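Local coordinates for protein extracellular invertase (PDB 5XHA) that probably hydrolyses the beta-D-fructofuranosidic bond of sucrose and related sugars outside the cell, at residues A[41-46]-A[97-102]; A[58-63]-A[82-87]; A[114-119]-A[170-175]. All coordinates share one frame; numbering follows the deposited sequence.

Contact 1. Residues A[41-46]-A[97-102]. With FRU (beta-D-fructofuranose), chain B.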
# COMPACT_ATOMS: atom_id res chain seq x y z
N ASP A 41 -15.20 -19.10 3.40
CA ASP A 41 -16.24 -18.09 3.19
C ASP A 41 -16.73 -18.09 1.75
O ASP A 41 -15.92 -18.02 0.82
CB ASP A 41 -15.67 -16.67 3.37
CG ASP A 41 -15.37 -16.31 4.78
OD1 ASP A 41 -15.23 -17.22 5.65
OD2 ASP A 41 -15.25 -15.09 5.01
N PRO A 42 -18.05 -18.03 1.56
CA PRO A 42 -18.49 -17.69 0.23
C PRO A 42 -18.20 -16.20 -0.03
O PRO A 42 -17.99 -15.43 0.90
CB PRO A 42 -20.00 -17.98 0.27
CG PRO A 42 -20.37 -17.79 1.70
CD PRO A 42 -19.17 -18.19 2.50
N CYS A 43 -18.12 -15.83 -1.30
CA CYS A 43 -17.92 -14.46 -1.72
C CYS A 43 -17.97 -14.44 -3.26
O CYS A 43 -18.28 -15.46 -3.88
CB CYS A 43 -16.57 -13.93 -1.20
SG CYS A 43 -15.13 -14.84 -1.81
N LEU A 44 -17.74 -13.27 -3.85
CA LEU A 44 -17.54 -13.13 -5.31
C LEU A 44 -18.79 -13.36 -6.20
O LEU A 44 -18.71 -13.21 -7.42
CB LEU A 44 -16.36 -14.02 -5.78
CG LEU A 44 -15.96 -14.13 -7.26
CD1 LEU A 44 -14.46 -14.29 -7.45
CD2 LEU A 44 -16.67 -15.30 -7.94
N HIS A 45 -19.94 -13.66 -5.59
CA HIS A 45 -21.14 -14.00 -6.36
C HIS A 45 -21.50 -12.86 -7.32
O HIS A 45 -21.47 -11.69 -6.93
CB HIS A 45 -22.38 -14.21 -5.49
CG HIS A 45 -22.20 -15.06 -4.27
ND1 HIS A 45 -21.51 -16.24 -4.27
CD2 HIS A 45 -22.72 -14.93 -3.02
CE1 HIS A 45 -21.55 -16.78 -3.07
NE2 HIS A 45 -22.29 -16.01 -2.29
N TYR A 46 -21.92 -13.18 -8.55
CA TYR A 46 -22.52 -12.16 -9.41
C TYR A 46 -23.38 -12.75 -10.51
O TYR A 46 -23.17 -13.88 -10.95
CB TYR A 46 -21.45 -11.25 -10.05
CG TYR A 46 -20.55 -11.95 -11.07
CD1 TYR A 46 -19.52 -12.79 -10.66
CD2 TYR A 46 -20.75 -11.78 -12.44
CE1 TYR A 46 -18.70 -13.43 -11.58
CE2 TYR A 46 -19.94 -12.41 -13.37
CZ TYR A 46 -18.91 -13.24 -12.93
OH TYR A 46 -18.07 -13.87 -13.85
N VAL A 97 -5.29 -14.25 -0.30
CA VAL A 97 -6.45 -13.64 -0.90
C VAL A 97 -7.63 -13.90 0.02
O VAL A 97 -8.02 -15.05 0.22
CB VAL A 97 -6.77 -14.25 -2.27
CG1 VAL A 97 -8.11 -13.78 -2.79
CG2 VAL A 97 -5.66 -13.91 -3.26
N PHE A 98 -8.20 -12.83 0.57
CA PHE A 98 -9.39 -12.93 1.38
C PHE A 98 -10.63 -12.54 0.53
O PHE A 98 -10.51 -12.32 -0.68
CB PHE A 98 -9.25 -12.05 2.63
CG PHE A 98 -8.30 -12.56 3.71
CD1 PHE A 98 -7.66 -13.80 3.63
CD2 PHE A 98 -8.08 -11.79 4.84
CE1 PHE A 98 -6.81 -14.23 4.65
CE2 PHE A 98 -7.23 -12.22 5.85
CZ PHE A 98 -6.60 -13.46 5.76
N ASP A 99 -11.80 -12.45 1.15
CA ASP A 99 -13.06 -12.23 0.45
C ASP A 99 -13.04 -10.98 -0.44
O ASP A 99 -12.39 -9.99 -0.14
CB ASP A 99 -14.23 -12.07 1.43
CG ASP A 99 -14.45 -13.28 2.30
OD1 ASP A 99 -13.91 -14.35 1.98
OD2 ASP A 99 -15.19 -13.16 3.31
N GLY A 100 -13.80 -11.06 -1.52
CA GLY A 100 -14.04 -9.91 -2.36
C GLY A 100 -15.43 -10.02 -2.94
O GLY A 100 -16.05 -11.09 -2.86
N SER A 101 -15.91 -8.92 -3.52
CA SER A 101 -17.20 -8.88 -4.18
C SER A 101 -17.05 -8.29 -5.59
O SER A 101 -16.03 -7.68 -5.92
CB SER A 101 -18.19 -8.07 -3.34
OG SER A 101 -17.73 -6.75 -3.11
N VAL A 102 -18.07 -8.49 -6.41
CA VAL A 102 -17.99 -8.23 -7.84
C VAL A 102 -19.00 -7.17 -8.30
O VAL A 102 -20.21 -7.27 -8.02
CB VAL A 102 -18.18 -9.54 -8.64
CG1 VAL A 102 -18.30 -9.27 -10.15
CG2 VAL A 102 -17.03 -10.50 -8.35
C1 FRU B . -14.38 -15.06 8.00
C2 FRU B . -13.02 -14.62 7.37
C3 FRU B . -13.20 -13.38 6.48
C4 FRU B . -11.99 -13.49 5.55
C5 FRU B . -11.83 -14.99 5.36
C6 FRU B . -10.38 -15.46 5.35
O1 FRU B . -14.44 -16.48 8.25
O3 FRU B . -13.29 -12.15 7.21
O4 FRU B . -12.16 -12.84 4.29
O5 FRU B . -12.55 -15.62 6.44
O6 FRU B . -10.30 -16.90 5.41
O HOH W 1 -20.25 -10.17 -5.17

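Contact 2. Residues A[58-63]-A[82-87]. With FRU (beta-D-fructofuranose), chain B.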
# COMPACT_ATOMS: atom_id res chain seq x y z
N PHE A 58 -16.38 -18.96 -3.52
CA PHE A 58 -16.02 -19.31 -2.16
C PHE A 58 -14.51 -19.44 -2.04
O PHE A 58 -13.84 -19.85 -3.00
CB PHE A 58 -16.72 -20.61 -1.72
CG PHE A 58 -16.76 -21.65 -2.79
CD1 PHE A 58 -15.68 -22.50 -2.99
CD2 PHE A 58 -17.84 -21.75 -3.64
CE1 PHE A 58 -15.69 -23.43 -4.01
CE2 PHE A 58 -17.87 -22.69 -4.66
CZ PHE A 58 -16.79 -23.53 -4.84
N LEU A 59 -13.97 -19.12 -0.88
CA LEU A 59 -12.58 -19.43 -0.57
C LEU A 59 -12.40 -20.96 -0.62
O LEU A 59 -13.29 -21.71 -0.22
CB LEU A 59 -12.17 -18.88 0.81
CG LEU A 59 -12.22 -17.36 1.03
CD1 LEU A 59 -11.51 -16.98 2.32
CD2 LEU A 59 -11.59 -16.61 -0.12
N HIS A 60 -11.25 -21.41 -1.13
CA HIS A 60 -10.99 -22.83 -1.35
C HIS A 60 -9.54 -23.18 -0.98
O HIS A 60 -8.59 -22.59 -1.50
CB HIS A 60 -11.28 -23.19 -2.81
CG HIS A 60 -11.13 -24.64 -3.15
ND1 HIS A 60 -11.50 -25.66 -2.29
CD2 HIS A 60 -10.71 -25.25 -4.29
CE1 HIS A 60 -11.28 -26.82 -2.87
NE2 HIS A 60 -10.82 -26.61 -4.08
N ASP A 61 -9.40 -24.11 -0.04
CA ASP A 61 -8.10 -24.62 0.42
C ASP A 61 -7.17 -23.55 0.94
O ASP A 61 -5.96 -23.72 0.93
CB ASP A 61 -7.43 -25.45 -0.70
CG ASP A 61 -8.16 -26.76 -0.96
OD1 ASP A 61 -8.61 -27.38 0.01
OD2 ASP A 61 -8.32 -27.15 -2.12
N GLY A 62 -7.73 -22.44 1.43
CA GLY A 62 -6.92 -21.33 1.93
C GLY A 62 -5.99 -20.75 0.88
O GLY A 62 -4.96 -20.19 1.24
N SER A 63 -6.33 -20.89 -0.40
CA SER A 63 -5.49 -20.34 -1.47
C SER A 63 -6.30 -19.69 -2.56
O SER A 63 -6.20 -20.05 -3.72
CB SER A 63 -4.60 -21.43 -2.09
OG SER A 63 -4.17 -22.32 -1.08
N GLY A 82 -13.13 -26.59 -10.69
CA GLY A 82 -13.03 -26.33 -9.25
C GLY A 82 -11.76 -25.62 -8.81
O GLY A 82 -11.62 -25.28 -7.63
N ASN A 83 -10.83 -25.41 -9.73
CA ASN A 83 -9.60 -24.69 -9.41
C ASN A 83 -9.84 -23.19 -9.34
O ASN A 83 -10.71 -22.64 -10.02
CB ASN A 83 -8.51 -25.00 -10.43
CG ASN A 83 -8.10 -26.45 -10.40
OD1 ASN A 83 -7.87 -27.06 -11.44
ND2 ASN A 83 -8.05 -27.02 -9.23
N GLN A 84 -9.04 -22.53 -8.50
CA GLN A 84 -9.28 -21.16 -8.12
C GLN A 84 -9.25 -20.21 -9.32
O GLN A 84 -8.46 -20.38 -10.24
CB GLN A 84 -8.26 -20.72 -7.05
CG GLN A 84 -8.52 -21.32 -5.68
CD GLN A 84 -7.88 -22.69 -5.47
OE1 GLN A 84 -7.58 -23.39 -6.42
NE2 GLN A 84 -7.69 -23.08 -4.21
N VAL A 85 -10.13 -19.22 -9.29
CA VAL A 85 -10.18 -18.20 -10.33
C VAL A 85 -9.22 -17.05 -10.04
O VAL A 85 -9.00 -16.18 -10.90
CB VAL A 85 -11.62 -17.67 -10.53
CG1 VAL A 85 -12.57 -18.83 -10.75
CG2 VAL A 85 -12.09 -16.84 -9.34
N ILE A 86 -8.71 -17.01 -8.82
CA ILE A 86 -7.68 -16.04 -8.42
C ILE A 86 -6.97 -16.63 -7.21
O ILE A 86 -7.61 -17.24 -6.34
CB ILE A 86 -8.28 -14.64 -8.09
CG1 ILE A 86 -7.17 -13.65 -7.74
CG2 ILE A 86 -9.29 -14.71 -6.95
CD1 ILE A 86 -7.62 -12.21 -7.65
N VAL A 87 -5.64 -16.48 -7.18
CA VAL A 87 -4.80 -17.06 -6.12
C VAL A 87 -3.83 -16.02 -5.61
O VAL A 87 -3.52 -15.08 -6.32
CB VAL A 87 -4.02 -18.31 -6.62
CG1 VAL A 87 -5.00 -19.39 -7.09
CG2 VAL A 87 -3.03 -17.96 -7.74
C1 FRU B . -14.38 -15.06 8.00
C2 FRU B . -13.02 -14.62 7.37
C3 FRU B . -13.20 -13.38 6.48
C4 FRU B . -11.99 -13.49 5.55
C5 FRU B . -11.83 -14.99 5.36
C6 FRU B . -10.38 -15.46 5.35
O1 FRU B . -14.44 -16.48 8.25
O3 FRU B . -13.29 -12.15 7.21
O4 FRU B . -12.16 -12.84 4.29
O5 FRU B . -12.55 -15.62 6.44
O6 FRU B . -10.30 -16.90 5.41
O HOH W 2 -7.18 -25.89 -4.05

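Contact 3. Residues A[114-119]-A[170-175]. With FRU (beta-D-fructofuranose), chain B; FRU (beta-D-fructofuranose), chain C.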
# COMPACT_ATOMS: atom_id res chain seq x y z
N LEU A 114 -13.43 -6.57 -6.43
CA LEU A 114 -12.72 -5.82 -5.40
C LEU A 114 -12.58 -6.75 -4.20
O LEU A 114 -13.57 -7.26 -3.67
CB LEU A 114 -13.51 -4.56 -5.02
CG LEU A 114 -13.00 -3.70 -3.88
CD1 LEU A 114 -11.63 -3.14 -4.17
CD2 LEU A 114 -13.97 -2.55 -3.62
N TYR A 115 -11.34 -6.99 -3.78
CA TYR A 115 -11.07 -8.03 -2.80
C TYR A 115 -9.94 -7.64 -1.87
O TYR A 115 -9.14 -6.77 -2.18
CB TYR A 115 -10.72 -9.33 -3.52
CG TYR A 115 -9.32 -9.38 -4.13
CD1 TYR A 115 -9.07 -8.84 -5.38
CD2 TYR A 115 -8.25 -9.99 -3.45
CE1 TYR A 115 -7.81 -8.90 -5.94
CE2 TYR A 115 -6.99 -10.05 -4.00
CZ TYR A 115 -6.78 -9.51 -5.25
OH TYR A 115 -5.53 -9.56 -5.81
N THR A 116 -9.88 -8.33 -0.74
CA THR A 116 -8.82 -8.08 0.23
C THR A 116 -7.52 -8.83 -0.12
O THR A 116 -7.43 -10.05 -0.01
CB THR A 116 -9.25 -8.44 1.65
OG1 THR A 116 -10.35 -7.61 2.04
CG2 THR A 116 -8.11 -8.21 2.61
N SER A 117 -6.53 -8.05 -0.52
CA SER A 117 -5.19 -8.53 -0.82
C SER A 117 -4.33 -8.47 0.47
O SER A 117 -4.16 -7.38 1.03
CB SER A 117 -4.57 -7.68 -1.91
OG SER A 117 -4.92 -6.30 -1.78
N VAL A 118 -3.80 -9.63 0.89
CA VAL A 118 -3.09 -9.80 2.17
C VAL A 118 -1.57 -9.95 1.98
O VAL A 118 -1.09 -10.79 1.20
CB VAL A 118 -3.61 -11.03 2.94
CG1 VAL A 118 -2.89 -11.19 4.28
CG2 VAL A 118 -5.12 -10.94 3.13
N SER A 119 -0.83 -9.11 2.71
CA SER A 119 0.63 -9.05 2.62
C SER A 119 1.38 -9.49 3.89
O SER A 119 2.59 -9.69 3.85
CB SER A 119 1.03 -7.63 2.27
OG SER A 119 0.50 -7.26 1.00
N ARG A 170 -11.24 -5.77 6.03
CA ARG A 170 -11.39 -6.73 4.94
C ARG A 170 -12.82 -6.97 4.50
O ARG A 170 -13.78 -6.48 5.12
CB ARG A 170 -10.77 -8.06 5.35
CG ARG A 170 -11.28 -8.64 6.65
CD ARG A 170 -10.70 -10.05 6.90
NE ARG A 170 -11.07 -10.55 8.23
CZ ARG A 170 -10.41 -10.32 9.37
NH1 ARG A 170 -9.30 -9.60 9.37
NH2 ARG A 170 -10.89 -10.81 10.53
N ASP A 171 -12.95 -7.77 3.44
CA ASP A 171 -14.24 -8.29 2.92
C ASP A 171 -15.09 -7.19 2.30
O ASP A 171 -16.28 -7.05 2.63
CB ASP A 171 -15.05 -9.01 4.01
CG ASP A 171 -14.23 -10.03 4.78
OD1 ASP A 171 -13.22 -10.54 4.23
OD2 ASP A 171 -14.60 -10.31 5.94
N PRO A 172 -14.49 -6.44 1.37
CA PRO A 172 -15.18 -5.34 0.69
C PRO A 172 -16.42 -5.84 -0.02
O PRO A 172 -16.36 -6.84 -0.77
CB PRO A 172 -14.14 -4.82 -0.31
CG PRO A 172 -13.18 -5.97 -0.51
CD PRO A 172 -13.13 -6.66 0.81
N TYR A 173 -17.54 -5.19 0.26
CA TYR A 173 -18.84 -5.60 -0.24
C TYR A 173 -19.44 -4.44 -1.05
O TYR A 173 -19.86 -3.42 -0.48
CB TYR A 173 -19.79 -6.03 0.90
CG TYR A 173 -21.03 -6.71 0.38
CD1 TYR A 173 -21.06 -8.08 0.16
CD2 TYR A 173 -22.15 -5.98 0.04
CE1 TYR A 173 -22.18 -8.71 -0.35
CE2 TYR A 173 -23.28 -6.60 -0.49
CZ TYR A 173 -23.30 -7.96 -0.67
OH TYR A 173 -24.41 -8.57 -1.21
N VAL A 174 -19.44 -4.60 -2.37
CA VAL A 174 -19.93 -3.57 -3.26
C VAL A 174 -21.45 -3.68 -3.37
O VAL A 174 -22.01 -4.79 -3.42
CB VAL A 174 -19.28 -3.63 -4.68
CG1 VAL A 174 -17.77 -3.48 -4.59
CG2 VAL A 174 -19.64 -4.90 -5.41
N PHE A 175 -22.12 -2.53 -3.37
CA PHE A 175 -23.58 -2.48 -3.49
C PHE A 175 -24.06 -1.11 -3.95
O PHE A 175 -23.38 -0.11 -3.75
CB PHE A 175 -24.24 -2.84 -2.15
CG PHE A 175 -24.06 -1.81 -1.07
CD1 PHE A 175 -22.85 -1.72 -0.37
CD2 PHE A 175 -25.10 -0.95 -0.71
CE1 PHE A 175 -22.68 -0.78 0.63
CE2 PHE A 175 -24.92 -0.00 0.29
CZ PHE A 175 -23.71 0.08 0.97
C1 FRU B . -14.38 -15.06 8.00
C2 FRU B . -13.02 -14.62 7.37
C3 FRU B . -13.20 -13.38 6.48
C4 FRU B . -11.99 -13.49 5.55
C5 FRU B . -11.83 -14.99 5.36
C6 FRU B . -10.38 -15.46 5.35
O1 FRU B . -14.44 -16.48 8.25
O3 FRU B . -13.29 -12.15 7.21
O4 FRU B . -12.16 -12.84 4.29
O5 FRU B . -12.55 -15.62 6.44
O6 FRU B . -10.30 -16.90 5.41
C1 FRU C . -11.85 -15.29 9.45
C2 FRU C . -10.46 -15.30 10.13
C3 FRU C . -10.33 -14.45 11.41
C4 FRU C . -8.84 -14.13 11.45
C5 FRU C . -8.35 -14.34 10.01
C6 FRU C . -7.27 -15.42 9.90
O1 FRU C . -11.98 -14.36 8.36
O2 FRU C . -10.14 -16.67 10.45
O3 FRU C . -10.74 -15.07 12.66
O4 FRU C . -8.63 -12.81 11.95
O5 FRU C . -9.46 -14.78 9.23
O6 FRU C . -6.12 -14.82 9.32

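Contact 1. Residues A[41-46]-A[97-102]
D41 and D99 bring their carboxylates together beside the bound fructose of chain B. OD2 of D41 lies 2.6 Å from OD2 of D99; the side chains cross at about a right angle, with the carboxylate planes turned 49° apart. The other oxygen of D41, OD1, accepts a hydrogen bond of 2.8 Å from O1 of the sugar. D99 adds a grip from its main chain, its N-H pointing almost straight (172°) at O4. F98 offers one ring face to C6 of the fructose, which sits 3.6 Å above the plane toward the rim; the three residues line one side of the sugar pocket.

Backbone polar contacts are sparse. L44 N donates to G100 O at 2.9 Å in a noticeably bent bond; farther along, one water gives a hydrogen bond to H45 O (2.6 Å) and receives one from V102 N (3.0 Å). The segments run 21° from parallel, yet their sheet partners lie elsewhere: 37-47 pairs with 54-60 and 366-385, and 96-103 with 112-118. They thus belong to neighbouring blades of the five-bladed beta-propeller characteristic of family 32.

Apolar contact is concentrated on V102, whose two methyls divide the work. CG1, anti to the backbone N, meets CG of Y46 obliquely at 3.6 Å, while CG2, beside that N, rests against CG of L44. The Y46 ring also stacks with H55.

Contact 2. Residues A[58-63]-A[82-87]
Q84 reaches across to the turn of residues 60-63 and has the largest buried area of the contact. Its chain leaves CA with CG anti to the carbonyl carbon and then bends at the second torsion (87°), which brings the amide up to the carbonyl of H60 and the backbone of S63. NE2 donates to H60 O at 2.9 Å. H60 O lies close to the amide plane of Q84, but the donor stands 54° out of the carbonyl plane.

S63 meets the same side chain through its backbone: its O lies 3.3 Å from CG of Q84 and 3.6 Å from CG1 of V87. S63 N donates to H60 O at 3.0 Å, closing the type I' turn of a beta hairpin, 54-60 with 65-70, in the propeller blade. The hydroxyl of S63 folds back and donates to D61 O. L59 brings CD1 to 3.3 Å from O6 of the chain B fructose.

The H60 and Q84 side chains cross at about a right angle, with ring and amide planes 33° apart. CD2 of the ring approaches NE2 of Q84 to 3.7 Å and G82 O to 3.5 Å, while ND1 is hydrogen-bonded to Q38 O.

A water accepts from NE2 of Q84 at 2.9 Å and donates to OD2 of D61, whose OD1 is hydrogen-bonded to Q38 N. H60 O takes S63 N and Q84 NE2 from opposite faces of its plane, so the bond closing the turn and the one joining it to loop 82-87 share an acceptor without competing for space.

Contact 3. Residues A[114-119]-A[170-175]
T116 turns its hydroxyl toward 170-175, where OG1 accepts a hydrogen bond of 3.0 Å from D171 N at 152°. The first torsion (-62°) sets OG1 anti to the carbonyl carbon and leaves the methyl CG2 against CB of R170. OG1 is also hydrogen-bonded to Q136, so two polar partners fix the rotation of this side chain.

P172 turns CB, CG and CD to 114-116, crossing T116 and L114 obliquely. CD of P172 comes within 3.2 Å of OG1 of T116, CG within 3.4 Å of L114 O, and CB within 3.9 Å of CG of L114. L114 extends CD2 to CG1 of V174, 4.0 Å away.

The strands run nearly antiparallel, at 167°, but pair with different neighbours: 112-118 lies between 96-103 and 134-140, whereas 166-176 edges the sheet of the next propeller blade. R170, D171 and P172 form the RDP motif of family 32.

The two residues before P172 serve the sugars. D171 grips the chain B fructose in bidentate fashion: OD1 accepts from O4 at 2.5 Å, and OD2 from O3 at 2.6 Å. R170 runs out extended from CG to NE, and NE donates to that same O3 at 2.9 Å from the edge of the guanidinium, in its plane. The C5-O5 side of the chain C fructose, joined through its O1 to C2 of the chain B unit, lies over one face of this group, toward the rim, and salt bridges to E134 and E248 hold its terminal nitrogens.

In the fold
From the N terminus, strand 37-47 opens contact 1, followed by its hairpin partner 54-60, which supplies the first half of contact 2. Contact 2 closes a short excursion through strands 65-70 and 77-78 when the loop at 82-87 returns to the turn. Contact 1 closes only at 97-102, so the whole of contact 2 falls within its span. Contact 3 follows in series, opening at 114-119 and closing at 170-175 after strands 134-140 and 149-150 complete the second blade's sheet. Contact 2 thus works inside the first blade region, whereas contacts 1 and 3 join successive blades; OG of S101 hydrogen-bonds to P172 O and V174 N, joining contacts 1 and 3. All three touch the chain B fructose.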